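Local coordinates for fructosyl amine: oxygen oxidoreductase (Aspergillus fumigatus, PDB 3DJE), which oxidatively removes the sugar from fructosyl amino acids, using FAD as its cofactor, and is held here with a thioether substrate analogue, at residues A[25-30]-A[82-87]; A[263-268]-A[319-324]; A[272-277]-A[328-333]; A[343-348]-A[367-372]. All coordinates share one frame; numbering follows the deposited sequence.

Interaction 1 (A[25-30]-A[82-87]); sequences LARRGY and KNDPLF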
# COMPACT_ATOMS: atom_id res chain seq x y z
N LEU A 25 12.35 11.35 -11.10
CA LEU A 25 13.07 11.49 -12.37
C LEU A 25 13.02 12.96 -12.80
O LEU A 25 14.05 13.53 -13.19
CB LEU A 25 12.48 10.61 -13.47
CG LEU A 25 12.83 9.13 -13.38
CD1 LEU A 25 11.93 8.32 -14.32
CD2 LEU A 25 14.30 8.82 -13.70
N ALA A 26 11.82 13.55 -12.75
CA ALA A 26 11.62 14.94 -13.16
C ALA A 26 12.46 15.87 -12.28
O ALA A 26 13.13 16.78 -12.80
CB ALA A 26 10.15 15.33 -13.08
N ARG A 27 12.45 15.63 -10.97
CA ARG A 27 13.26 16.48 -10.06
C ARG A 27 14.75 16.37 -10.33
O ARG A 27 15.50 17.33 -10.10
CB ARG A 27 12.97 16.16 -8.60
CG ARG A 27 11.60 16.61 -8.17
CD ARG A 27 11.40 16.27 -6.70
NE ARG A 27 10.19 16.87 -6.17
CZ ARG A 27 9.79 16.74 -4.90
NH1 ARG A 27 10.52 16.03 -4.05
NH2 ARG A 27 8.68 17.33 -4.49
N ARG A 28 15.18 15.21 -10.82
CA ARG A 28 16.59 14.96 -11.05
C ARG A 28 17.03 15.34 -12.47
O ARG A 28 18.17 15.10 -12.85
CB ARG A 28 16.95 13.52 -10.65
CG ARG A 28 16.87 13.38 -9.12
CD ARG A 28 16.77 11.94 -8.63
NE ARG A 28 17.99 11.17 -8.87
CZ ARG A 28 18.35 10.11 -8.15
NH1 ARG A 28 17.61 9.70 -7.14
NH2 ARG A 28 19.46 9.46 -8.45
N GLY A 29 16.12 15.97 -13.21
CA GLY A 29 16.47 16.62 -14.47
C GLY A 29 16.08 15.89 -15.73
O GLY A 29 16.30 16.40 -16.83
N TYR A 30 15.51 14.69 -15.60
CA TYR A 30 15.13 13.93 -16.80
C TYR A 30 13.94 14.57 -17.50
O TYR A 30 12.99 14.99 -16.84
CB TYR A 30 14.85 12.47 -16.45
CG TYR A 30 16.09 11.72 -16.01
CD1 TYR A 30 16.91 11.08 -16.96
CD2 TYR A 30 16.47 11.66 -14.67
CE1 TYR A 30 18.04 10.38 -16.57
CE2 TYR A 30 17.61 10.95 -14.27
CZ TYR A 30 18.40 10.32 -15.23
OH TYR A 30 19.54 9.64 -14.85
N LYS A 82 7.01 15.53 6.29
CA LYS A 82 7.19 16.65 7.24
C LYS A 82 7.77 17.91 6.61
O LYS A 82 7.45 19.02 7.05
CB LYS A 82 8.10 16.21 8.39
CG LYS A 82 7.39 15.32 9.40
CD LYS A 82 8.38 14.48 10.18
CE LYS A 82 9.14 15.31 11.20
NZ LYS A 82 10.00 14.43 12.04
N ASN A 83 8.61 17.74 5.59
CA ASN A 83 9.46 18.83 5.09
C ASN A 83 9.32 19.18 3.61
O ASN A 83 9.77 20.26 3.20
CB ASN A 83 10.93 18.55 5.42
CG ASN A 83 11.18 18.44 6.92
OD1 ASN A 83 10.60 19.17 7.71
ND2 ASN A 83 12.05 17.52 7.31
N ASP A 84 8.73 18.29 2.81
CA ASP A 84 8.58 18.56 1.38
C ASP A 84 7.25 19.29 1.19
O ASP A 84 6.20 18.73 1.48
CB ASP A 84 8.57 17.24 0.59
CG ASP A 84 8.51 17.43 -0.92
OD1 ASP A 84 8.09 18.51 -1.41
OD2 ASP A 84 8.88 16.46 -1.63
N PRO A 85 7.28 20.55 0.72
CA PRO A 85 6.05 21.34 0.57
C PRO A 85 4.98 20.65 -0.28
O PRO A 85 3.78 20.92 -0.10
CB PRO A 85 6.52 22.63 -0.11
CG PRO A 85 7.96 22.70 0.15
CD PRO A 85 8.47 21.31 0.28
N LEU A 86 5.39 19.76 -1.18
CA LEU A 86 4.44 19.08 -2.03
C LEU A 86 3.62 18.06 -1.25
O LEU A 86 2.45 17.81 -1.58
CB LEU A 86 5.15 18.37 -3.19
CG LEU A 86 4.26 17.75 -4.26
CD1 LEU A 86 3.56 18.84 -5.06
CD2 LEU A 86 5.14 16.90 -5.15
N PHE A 87 4.22 17.47 -0.20
CA PHE A 87 3.55 16.38 0.53
C PHE A 87 3.02 16.78 1.90
O PHE A 87 2.08 16.17 2.39
CB PHE A 87 4.49 15.17 0.66
CG PHE A 87 4.78 14.53 -0.66
CD1 PHE A 87 3.79 13.77 -1.30
CD2 PHE A 87 6.00 14.71 -1.30
CE1 PHE A 87 4.03 13.18 -2.55
CE2 PHE A 87 6.24 14.13 -2.55
CZ PHE A 87 5.25 13.37 -3.17
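Arg27 and Asp84 come from opposite directions to form a salt bridge between the ends of two helices, one of them the helix 16-27 that follows the first strand of the Rossmann-type FAD-binding fold. The arginine reaches out with CG beside its backbone N (chi1 -70°) and the chain extended as far as NE, which carries the guanidinium across to the aspartate. The grip is end-on, and both terminal nitrogens close on a single oxygen: NH1 of Arg27 lies 3.0 Å from OD2 of Asp84, and NH2 of Arg27 is equally near that OD2. This oxygen sits in the guanidinium plane, while the carboxylate itself is turned 39° from it; OD2 receives NH2 on its syn lone pair. Alongside, CD2 of Leu86 lies 3.6 Å from Arg27 NH2, and the ring of Phe87 approaches obliquely. Schellman geometry ends the arginine's helix, with Gly29 as its C-prime residue. The aspartate begins its own turn just beyond helix 64-83, and an Asx turn probably helps fix its carboxylate: the backbone N of Leu86 donates to Asp84 OD1 over 3.0 Å, reaching that oxygen from above the carboxylate plane.

Interaction 2 (A[263-268]-A[319-324]); sequences GFFFEP and ETMPQL. With FSA (1-S-(carboxymethyl)-1-thio-beta-D-fructopyranose), chain D.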
# COMPACT_ATOMS: atom_id res chain seq x y z
N GLY A 263 -8.55 -4.90 13.12
CA GLY A 263 -8.76 -3.90 12.09
C GLY A 263 -8.43 -2.49 12.55
O GLY A 263 -7.89 -2.27 13.64
N PHE A 264 -8.78 -1.54 11.69
CA PHE A 264 -8.45 -0.16 11.98
C PHE A 264 -9.39 0.80 11.29
O PHE A 264 -10.11 0.44 10.34
CB PHE A 264 -6.99 0.15 11.61
CG PHE A 264 -6.64 -0.11 10.17
CD1 PHE A 264 -6.76 0.90 9.20
CD2 PHE A 264 -6.15 -1.36 9.78
CE1 PHE A 264 -6.40 0.66 7.86
CE2 PHE A 264 -5.79 -1.62 8.45
CZ PHE A 264 -5.92 -0.60 7.48
N PHE A 265 -9.38 2.04 11.77
CA PHE A 265 -10.16 3.10 11.17
C PHE A 265 -9.56 4.47 11.48
O PHE A 265 -8.65 4.59 12.32
CB PHE A 265 -11.64 3.02 11.60
CG PHE A 265 -11.85 3.07 13.09
CD1 PHE A 265 -11.86 4.30 13.75
CD2 PHE A 265 -12.06 1.90 13.82
CE1 PHE A 265 -12.07 4.36 15.13
CE2 PHE A 265 -12.26 1.96 15.22
CZ PHE A 265 -12.27 3.19 15.86
N PHE A 266 -10.10 5.49 10.80
CA PHE A 266 -9.56 6.85 10.82
C PHE A 266 -10.67 7.86 11.11
O PHE A 266 -11.85 7.55 10.95
CB PHE A 266 -9.04 7.19 9.42
CG PHE A 266 -7.96 6.27 8.91
CD1 PHE A 266 -6.62 6.64 8.99
CD2 PHE A 266 -8.28 5.04 8.33
CE1 PHE A 266 -5.61 5.79 8.51
CE2 PHE A 266 -7.28 4.19 7.85
CZ PHE A 266 -5.94 4.57 7.93
N GLU A 267 -10.28 9.07 11.48
CA GLU A 267 -11.23 10.18 11.50
C GLU A 267 -11.92 10.34 10.14
O GLU A 267 -11.34 10.00 9.09
CB GLU A 267 -10.55 11.49 11.93
CG GLU A 267 -9.60 12.07 10.88
CD GLU A 267 -9.06 13.40 11.30
OE1 GLU A 267 -9.87 14.32 11.54
OE2 GLU A 267 -7.82 13.53 11.39
N PRO A 268 -13.16 10.85 10.14
CA PRO A 268 -13.90 10.98 8.88
C PRO A 268 -13.23 11.91 7.87
O PRO A 268 -12.61 12.91 8.26
CB PRO A 268 -15.26 11.57 9.31
CG PRO A 268 -15.04 12.11 10.67
CD PRO A 268 -13.99 11.24 11.30
N GLU A 319 -16.82 -3.63 18.92
CA GLU A 319 -15.82 -3.55 19.99
C GLU A 319 -15.32 -2.13 20.25
O GLU A 319 -14.65 -1.89 21.26
CB GLU A 319 -14.62 -4.44 19.66
CG GLU A 319 -14.94 -5.93 19.57
CD GLU A 319 -13.73 -6.82 19.36
OE1 GLU A 319 -12.58 -6.32 19.32
OE2 GLU A 319 -13.93 -8.04 19.24
N THR A 320 -15.64 -1.21 19.34
CA THR A 320 -15.02 0.12 19.33
C THR A 320 -16.03 1.26 19.22
O THR A 320 -16.10 2.13 20.09
CB THR A 320 -14.02 0.24 18.15
OG1 THR A 320 -14.69 -0.07 16.92
CG2 THR A 320 -12.86 -0.72 18.33
N MSE A 321 -16.80 1.25 18.14
CA MSE A 321 -17.84 2.25 17.89
C MSE A 321 -19.17 1.54 17.65
O MSE A 321 -19.69 1.54 16.53
CB MSE A 321 -17.45 3.11 16.70
CG MSE A 321 -16.20 3.89 16.98
SE MSE A 321 -15.74 5.11 15.57
CE MSE A 321 -15.54 3.86 14.11
N PRO A 322 -19.72 0.90 18.69
CA PRO A 322 -20.90 0.04 18.48
C PRO A 322 -22.12 0.81 17.96
O PRO A 322 -22.99 0.21 17.30
CB PRO A 322 -21.16 -0.56 19.87
CG PRO A 322 -20.46 0.34 20.83
CD PRO A 322 -19.27 0.89 20.09
N GLN A 323 -22.16 2.12 18.21
CA GLN A 323 -23.23 2.98 17.69
C GLN A 323 -23.26 3.03 16.14
O GLN A 323 -24.28 3.38 15.52
CB GLN A 323 -23.15 4.39 18.30
CG GLN A 323 -22.01 5.30 17.78
CD GLN A 323 -20.65 5.04 18.42
OE1 GLN A 323 -20.48 4.10 19.19
NE2 GLN A 323 -19.67 5.88 18.07
N LEU A 324 -22.14 2.66 15.52
CA LEU A 324 -22.01 2.68 14.07
C LEU A 324 -22.08 1.29 13.44
O LEU A 324 -22.07 1.17 12.21
CB LEU A 324 -20.69 3.36 13.65
CG LEU A 324 -20.50 4.83 14.06
CD1 LEU A 324 -19.20 5.39 13.45
CD2 LEU A 324 -21.71 5.67 13.61
OAB FSA D . 1.96 0.15 6.96
CAL FSA D . 1.10 0.45 7.82
OAA FSA D . 1.38 1.13 8.83
CAH FSA D . -0.33 -0.03 7.68
SAK FSA D . -0.55 -1.12 6.31
C1 FSA D . -2.27 -1.45 6.63
C2 FSA D . -2.71 -2.76 5.96
O2 FSA D . -4.14 -2.77 5.83
C3 FSA D . -2.27 -3.97 6.78
O3 FSA D . -2.95 -3.99 8.05
C4 FSA D . -2.48 -5.29 6.03
O4 FSA D . -1.87 -6.37 6.76
C5 FSA D . -1.85 -5.24 4.63
O5 FSA D . -0.42 -5.25 4.70
C6 FSA D . -2.35 -4.01 3.89
O6 FSA D . -2.06 -2.84 4.67
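Phe265 lays one ring face against the selenomethyl end of Met321, a CH-pi and Met-aromatic contact between a strand of the substrate-domain sheet and the chain leaving helix 307-320. Just before it along the strand, Phe264 turns to the other side and lines the sugar pocket: its CZ comes 3.3 Å from O2 of the bound FSA, which lies at the ring edge, and the ring stacks with Phe258. At Phe265 a chi1 of 58° puts CG between the backbone N and the carbonyl carbon, and from there the ring lies against Met321 and Thr320. There CE of Met321 (selenomethionine) stands 3.6 Å from the centroid of the Phe265 ring, only 8° off the normal, whereas SE is oblique. The bend at chi3 of Met321 brings the methyl over the ring centre. Thr320 slides past in the opposite direction, its OG1 3.6 Å from CE2 of Phe265 while hydrogen-bonded to the carbonyl of Leu316 in its own helix. Next along, Phe266 points away from this packing. Phe265 also rests on Ile257 of strand 256-259 and Ile277 of strand 274-289, the two strands bordering 263-265, and Met321 touches Tyr251 of helix 248-251.

Interaction 3 (A[272-277]-A[328-333]); sequences RGEIKI and PFSFAR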
# COMPACT_ATOMS: atom_id res chain seq x y z
N ARG A 272 -16.80 13.90 2.37
CA ARG A 272 -18.08 13.21 2.55
C ARG A 272 -18.40 12.81 3.97
O ARG A 272 -19.46 12.20 4.22
CB ARG A 272 -18.16 11.98 1.65
CG ARG A 272 -18.10 12.26 0.15
CD ARG A 272 -18.19 10.95 -0.63
NE ARG A 272 -18.21 11.16 -2.08
CZ ARG A 272 -17.14 11.15 -2.87
NH1 ARG A 272 -15.92 10.93 -2.38
NH2 ARG A 272 -17.30 11.35 -4.17
N GLY A 273 -17.52 13.15 4.91
CA GLY A 273 -17.67 12.75 6.30
C GLY A 273 -17.64 11.24 6.47
O GLY A 273 -18.27 10.69 7.38
N GLU A 274 -16.88 10.57 5.60
CA GLU A 274 -16.83 9.11 5.60
C GLU A 274 -15.67 8.58 6.42
O GLU A 274 -14.54 9.01 6.25
CB GLU A 274 -16.74 8.58 4.17
CG GLU A 274 -18.08 8.74 3.42
CD GLU A 274 -18.04 8.33 1.97
OE1 GLU A 274 -16.93 8.23 1.36
OE2 GLU A 274 -19.14 8.11 1.41
N ILE A 275 -15.98 7.64 7.32
CA ILE A 275 -14.94 6.91 8.07
C ILE A 275 -14.56 5.68 7.27
O ILE A 275 -15.42 4.86 6.93
CB ILE A 275 -15.43 6.48 9.48
CG1 ILE A 275 -15.71 7.71 10.36
CG2 ILE A 275 -14.39 5.55 10.17
CD1 ILE A 275 -16.46 7.40 11.69
N LYS A 276 -13.28 5.56 6.96
CA LYS A 276 -12.75 4.36 6.34
C LYS A 276 -12.35 3.33 7.40
O LYS A 276 -11.62 3.64 8.35
CB LYS A 276 -11.55 4.70 5.45
CG LYS A 276 -11.05 3.49 4.66
CD LYS A 276 -9.70 3.75 4.06
CE LYS A 276 -8.73 2.68 4.49
NZ LYS A 276 -7.36 3.21 4.32
N ILE A 277 -12.82 2.10 7.20
CA ILE A 277 -12.58 0.98 8.13
C ILE A 277 -12.05 -0.22 7.36
O ILE A 277 -12.59 -0.58 6.31
CB ILE A 277 -13.89 0.55 8.86
CG1 ILE A 277 -14.55 1.74 9.55
CG2 ILE A 277 -13.61 -0.56 9.87
CD1 ILE A 277 -15.99 1.90 9.18
N PRO A 328 -25.34 1.27 7.22
CA PRO A 328 -25.01 0.79 5.89
C PRO A 328 -23.68 1.38 5.43
O PRO A 328 -23.34 2.51 5.81
CB PRO A 328 -26.14 1.36 5.02
CG PRO A 328 -26.65 2.53 5.78
CD PRO A 328 -26.56 2.10 7.22
N PHE A 329 -22.93 0.60 4.65
CA PHE A 329 -21.69 1.10 4.03
C PHE A 329 -22.02 2.03 2.87
O PHE A 329 -22.95 1.76 2.10
CB PHE A 329 -20.83 -0.05 3.53
CG PHE A 329 -20.45 -1.05 4.58
CD1 PHE A 329 -20.26 -0.67 5.91
CD2 PHE A 329 -20.23 -2.38 4.23
CE1 PHE A 329 -19.88 -1.60 6.88
CE2 PHE A 329 -19.85 -3.32 5.19
CZ PHE A 329 -19.68 -2.94 6.51
N SER A 330 -21.25 3.10 2.73
CA SER A 330 -21.44 4.03 1.61
C SER A 330 -20.51 3.70 0.43
O SER A 330 -20.72 4.19 -0.69
CB SER A 330 -21.19 5.47 2.05
OG SER A 330 -19.87 5.58 2.56
N PHE A 331 -19.48 2.90 0.70
CA PHE A 331 -18.49 2.50 -0.30
C PHE A 331 -17.77 1.26 0.23
O PHE A 331 -17.60 1.10 1.44
CB PHE A 331 -17.49 3.64 -0.55
CG PHE A 331 -16.41 3.29 -1.56
CD1 PHE A 331 -16.72 3.16 -2.91
CD2 PHE A 331 -15.09 3.10 -1.15
CE1 PHE A 331 -15.73 2.83 -3.86
CE2 PHE A 331 -14.10 2.77 -2.07
CZ PHE A 331 -14.41 2.63 -3.43
N ALA A 332 -17.37 0.39 -0.69
CA ALA A 332 -16.58 -0.80 -0.36
C ALA A 332 -15.76 -1.25 -1.55
O ALA A 332 -16.23 -1.20 -2.70
CB ALA A 332 -17.49 -1.95 0.09
N ARG A 333 -14.54 -1.70 -1.29
CA ARG A 333 -13.73 -2.30 -2.35
C ARG A 333 -12.65 -3.22 -1.84
O ARG A 333 -12.25 -3.17 -0.67
CB ARG A 333 -13.10 -1.24 -3.25
CG ARG A 333 -11.81 -0.59 -2.71
CD ARG A 333 -11.21 0.16 -3.87
NE ARG A 333 -10.02 0.97 -3.57
CZ ARG A 333 -8.80 0.68 -4.03
NH1 ARG A 333 -7.79 1.50 -3.79
NH2 ARG A 333 -8.59 -0.43 -4.75
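Glu274 and Ser330 bring their polar ends together, OE2 of the glutamate lying 2.9 Å from OG of the serine. It is a weak hydrogen bond, and the serine proton has another acceptor within reach, the carbonyl of His240. The carboxylate arrives on a chain extended beyond CG, whose first torsion sets CG beside the backbone N (chi1 -72°). From 328-333 the serine hydroxyl is placed between its backbone N and carbonyl carbon (chi1 58°), and its CB comes within 3.4 Å of Glu274 OE2. Nothing else of the two segments joins this pair closely, and their nearest CA atoms, of Glu274 and Ser330, are 7.9 Å apart.

In the next shell the carboxylate has further partners. Its OE1 accepts from ND1 of His240, and OE2 forms a salt bridge with Arg433 near the C-terminus, so the buried charge is probably well compensated. His240 serves both sides, since its ring also meets Phe331 edge-to-face. Further out, strand 232-242 runs between the two segments, antiparallel to each: Ile275 bonds through the backbone to Ile241 on one side, and Ser330 and Phe331 to His240 on the other. The contact therefore reaches across this middle strand of the sheet, with helix 307-320 packed against Ile277 and Phe329.

Interaction 4 (A[343-348]-A[367-372]); sequences REFLID and FKYLPS. With FAD (flavin-adenine dinucleotide), chain C; FSA (1-S-(carboxymethyl)-1-thio-beta-D-fructopyranose), chain D.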
# COMPACT_ATOMS: atom_id res chain seq x y z
N ARG A 343 8.50 -9.84 2.97
CA ARG A 343 7.89 -8.50 2.96
C ARG A 343 8.91 -7.35 2.91
O ARG A 343 8.63 -6.23 3.33
CB ARG A 343 6.86 -8.34 4.07
CG ARG A 343 5.64 -9.19 3.83
CD ARG A 343 4.61 -8.96 4.92
NE ARG A 343 4.05 -7.61 4.84
CZ ARG A 343 3.28 -7.07 5.78
NH1 ARG A 343 2.97 -7.77 6.87
NH2 ARG A 343 2.81 -5.85 5.61
N GLU A 344 10.08 -7.64 2.36
CA GLU A 344 11.03 -6.60 1.98
C GLU A 344 10.84 -6.21 0.51
O GLU A 344 10.39 -7.02 -0.30
CB GLU A 344 12.47 -7.04 2.21
CG GLU A 344 12.81 -7.48 3.63
CD GLU A 344 12.63 -6.39 4.72
OE1 GLU A 344 12.43 -5.18 4.41
OE2 GLU A 344 12.70 -6.76 5.91
N PHE A 345 11.19 -4.97 0.17
CA PHE A 345 10.88 -4.44 -1.15
C PHE A 345 11.76 -5.08 -2.23
O PHE A 345 12.81 -5.66 -1.93
CB PHE A 345 11.05 -2.92 -1.19
CG PHE A 345 10.27 -2.20 -0.12
CD1 PHE A 345 9.01 -2.68 0.30
CD2 PHE A 345 10.77 -1.04 0.44
CE1 PHE A 345 8.27 -2.01 1.29
CE2 PHE A 345 10.04 -0.35 1.44
CZ PHE A 345 8.78 -0.84 1.85
N LEU A 346 11.31 -4.98 -3.49
CA LEU A 346 12.04 -5.50 -4.63
C LEU A 346 12.31 -4.33 -5.58
O LEU A 346 11.46 -3.96 -6.41
CB LEU A 346 11.26 -6.63 -5.33
CG LEU A 346 11.90 -7.24 -6.57
CD1 LEU A 346 13.40 -7.55 -6.40
CD2 LEU A 346 11.10 -8.48 -6.93
N ILE A 347 13.48 -3.72 -5.41
CA ILE A 347 13.88 -2.53 -6.16
C ILE A 347 15.30 -2.79 -6.62
O ILE A 347 16.23 -2.85 -5.81
CB ILE A 347 13.80 -1.24 -5.27
CG1 ILE A 347 12.34 -0.96 -4.89
CG2 ILE A 347 14.46 -0.05 -5.97
CD1 ILE A 347 12.17 -0.02 -3.68
N ASP A 348 15.47 -3.01 -7.92
CA ASP A 348 16.75 -3.40 -8.47
C ASP A 348 16.68 -3.33 -9.99
O ASP A 348 15.60 -3.28 -10.57
CB ASP A 348 17.07 -4.84 -8.06
CG ASP A 348 18.57 -5.20 -8.12
OD1 ASP A 348 19.44 -4.37 -8.51
OD2 ASP A 348 18.89 -6.36 -7.78
N PHE A 367 2.63 2.51 0.92
CA PHE A 367 2.12 3.84 0.59
C PHE A 367 2.94 4.94 1.23
O PHE A 367 3.21 5.98 0.60
CB PHE A 367 0.65 4.08 0.90
CG PHE A 367 0.21 5.45 0.41
CD1 PHE A 367 -0.06 5.65 -0.94
CD2 PHE A 367 0.24 6.55 1.26
CE1 PHE A 367 -0.37 6.94 -1.44
CE2 PHE A 367 -0.07 7.84 0.78
CZ PHE A 367 -0.36 8.02 -0.57
N LYS A 368 3.30 4.72 2.48
CA LYS A 368 3.96 5.76 3.25
C LYS A 368 5.26 6.24 2.60
O LYS A 368 5.74 7.32 2.94
CB LYS A 368 4.20 5.32 4.69
CG LYS A 368 5.16 4.17 4.85
CD LYS A 368 5.20 3.66 6.31
CE LYS A 368 3.98 2.84 6.71
NZ LYS A 368 3.87 1.54 5.95
N TYR A 369 5.82 5.45 1.68
CA TYR A 369 7.06 5.83 0.96
C TYR A 369 6.83 6.67 -0.30
O TYR A 369 7.79 6.98 -1.04
CB TYR A 369 7.88 4.57 0.63
CG TYR A 369 8.14 3.74 1.86
CD1 TYR A 369 9.27 3.96 2.65
CD2 TYR A 369 7.24 2.75 2.25
CE1 TYR A 369 9.50 3.21 3.79
CE2 TYR A 369 7.46 2.00 3.38
CZ TYR A 369 8.58 2.22 4.15
OH TYR A 369 8.76 1.46 5.28
N LEU A 370 5.59 7.07 -0.54
CA LEU A 370 5.30 7.91 -1.70
C LEU A 370 6.27 9.10 -1.88
O LEU A 370 6.74 9.35 -2.99
CB LEU A 370 3.85 8.42 -1.66
CG LEU A 370 3.46 9.40 -2.78
CD1 LEU A 370 3.57 8.78 -4.18
CD2 LEU A 370 2.05 9.99 -2.58
N PRO A 371 6.55 9.85 -0.81
CA PRO A 371 7.44 11.02 -1.00
C PRO A 371 8.87 10.70 -1.42
O PRO A 371 9.55 11.59 -1.95
CB PRO A 371 7.47 11.65 0.39
CG PRO A 371 6.20 11.18 1.06
CD PRO A 371 6.05 9.77 0.58
N SER A 372 9.33 9.46 -1.19
CA SER A 372 10.76 9.15 -1.19
C SER A 372 11.19 7.95 -2.04
O SER A 372 12.34 7.89 -2.48
CB SER A 372 11.21 8.89 0.24
OG SER A 372 10.40 7.90 0.86
PA FAD C . -0.27 0.58 -6.98
O1A FAD C . -0.32 1.89 -6.33
O2A FAD C . -1.43 -0.35 -6.79
O5B FAD C . -0.02 0.89 -8.51
C5B FAD C . -0.03 -0.11 -9.52
C4B FAD C . -0.38 0.59 -10.84
O4B FAD C . -0.14 -0.42 -11.84
C3B FAD C . -1.89 0.89 -10.85
O3B FAD C . -2.14 2.30 -11.00
C2B FAD C . -2.37 0.09 -12.07
O2B FAD C . -3.40 0.79 -12.83
C1B FAD C . -1.05 -0.13 -12.85
N9A FAD C . -1.29 -1.20 -13.87
C8A FAD C . -1.99 -2.35 -13.74
N7A FAD C . -2.00 -2.99 -14.92
C5A FAD C . -1.30 -2.25 -15.80
C6A FAD C . -0.99 -2.38 -17.16
N6A FAD C . -1.43 -3.46 -17.85
N1A FAD C . -0.25 -1.43 -17.75
C2A FAD C . 0.18 -0.35 -17.07
N3A FAD C . -0.11 -0.19 -15.78
C4A FAD C . -0.84 -1.12 -15.13
N1 FAD C . 0.52 1.27 2.99
C2 FAD C . 0.94 2.18 3.96
O2 FAD C . 2.07 2.67 3.94
N3 FAD C . 0.04 2.54 4.97
C4 FAD C . -1.24 2.00 5.05
O4 FAD C . -2.00 2.35 5.96
C4X FAD C . -1.63 1.07 4.08
N5 FAD C . -2.90 0.50 4.13
C5X FAD C . -3.34 -0.29 3.07
C6 FAD C . -4.68 -0.67 3.04
C7 FAD C . -5.17 -1.42 1.97
C7M FAD C . -6.64 -1.84 2.00
C8 FAD C . -4.33 -1.76 0.91
C8M FAD C . -4.89 -2.52 -0.31
C9 FAD C . -2.98 -1.35 0.94
C9A FAD C . -2.49 -0.60 2.01
N10 FAD C . -1.14 -0.19 2.08
C10 FAD C . -0.75 0.72 3.06
C1' FAD C . -0.16 -0.69 1.10
C2' FAD C . 0.01 0.32 -0.03
O2' FAD C . -1.29 0.83 -0.43
C3' FAD C . 0.69 -0.36 -1.21
O3' FAD C . 1.83 -1.10 -0.74
C4' FAD C . 1.19 0.64 -2.26
O4' FAD C . 0.20 1.63 -2.56
C5' FAD C . 1.55 -0.11 -3.54
O5' FAD C . 2.07 0.81 -4.51
P FAD C . 2.46 0.29 -5.98
O1P FAD C . 3.38 -0.88 -5.86
O2P FAD C . 2.87 1.49 -6.73
O3P FAD C . 1.07 -0.23 -6.61
OAB FSA D . 1.96 0.15 6.96
CAL FSA D . 1.10 0.45 7.82
OAA FSA D . 1.38 1.13 8.83
CAH FSA D . -0.33 -0.03 7.68
SAK FSA D . -0.55 -1.12 6.31
C1 FSA D . -2.27 -1.45 6.63
C2 FSA D . -2.71 -2.76 5.96
O2 FSA D . -4.14 -2.77 5.83
C3 FSA D . -2.27 -3.97 6.78
O3 FSA D . -2.95 -3.99 8.05
C4 FSA D . -2.48 -5.29 6.03
O4 FSA D . -1.87 -6.37 6.76
C5 FSA D . -1.85 -5.24 4.63
O5 FSA D . -0.42 -5.25 4.70
C6 FSA D . -2.35 -4.01 3.89
O6 FSA D . -2.06 -2.84 4.67
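Phe345 points the edge of its ring at the face of Tyr369, a T-shaped pair that packs a wall of the FAD-binding domain beyond the pyrimidine end of the flavin. The ring planes are 78° apart and the centroids 5.1 Å, while CZ of Phe345 comes to 3.5 Å from CE2 of Tyr369. Here the packing is close: CE2 of Phe345 stands above the tyrosine plane, offset toward the rim. In both residues CG lies beside the backbone N and anti to the carbonyl carbon (chi1 -54° and -53°), and the two side chains cross obliquely.

This buried ring pair is the whole of the direct contact; the rest of the two segments stands apart, and the flanking residues turn to the ligands instead. The backbone N of Phe367 donates to N1 of FAD over 3.2 Å, and that of Lys368 to O2 of FAD over 2.8 Å. The lysine chain, bent at its last two torsions, folds NZ back to within 2.6 Å of OAB of the FSA carboxylate, and NZ also bonds to O2 of FAD. A positive group beside N1 and O2 would probably stabilise negative charge on the reduced flavin there. On the other segment Arg343 approaches the sugar more loosely, with NH2 3.4 Å from FSA O5, and that NH2 also bonds to the carbonyl of Ser363.

Around the pair, Tyr369 leans on Ala77 of helix 64-83. Its short 3-10 turn leads into helix 373-382, which packs against Ile347 of strand 346-347, an edge strand of the Rossmann-type sheet.

In the fold
Interaction 1 lies toward the surface and relies on charge, whereas interactions 2 and 4 are buried, a ring on a selenomethionine in one and two rings in the other; interaction 3 falls between, a partly buried polar pair. Interactions 2 and 3 work on one sheet: strands 263-265 and 274-289 are neighbours in it, and their segments alternate along the chain, with Phe265 CB 3.3 Å from Lys276 O. Interactions 1 and 4 belong to the FAD-binding part and touch through Phe87, which packs on Leu370 and Pro371. The two halves meet at the ligand: interactions 2 and 4 both reach FSA, from 263-268 and from 343-348 and 367-372, though their centres are 29 Å apart.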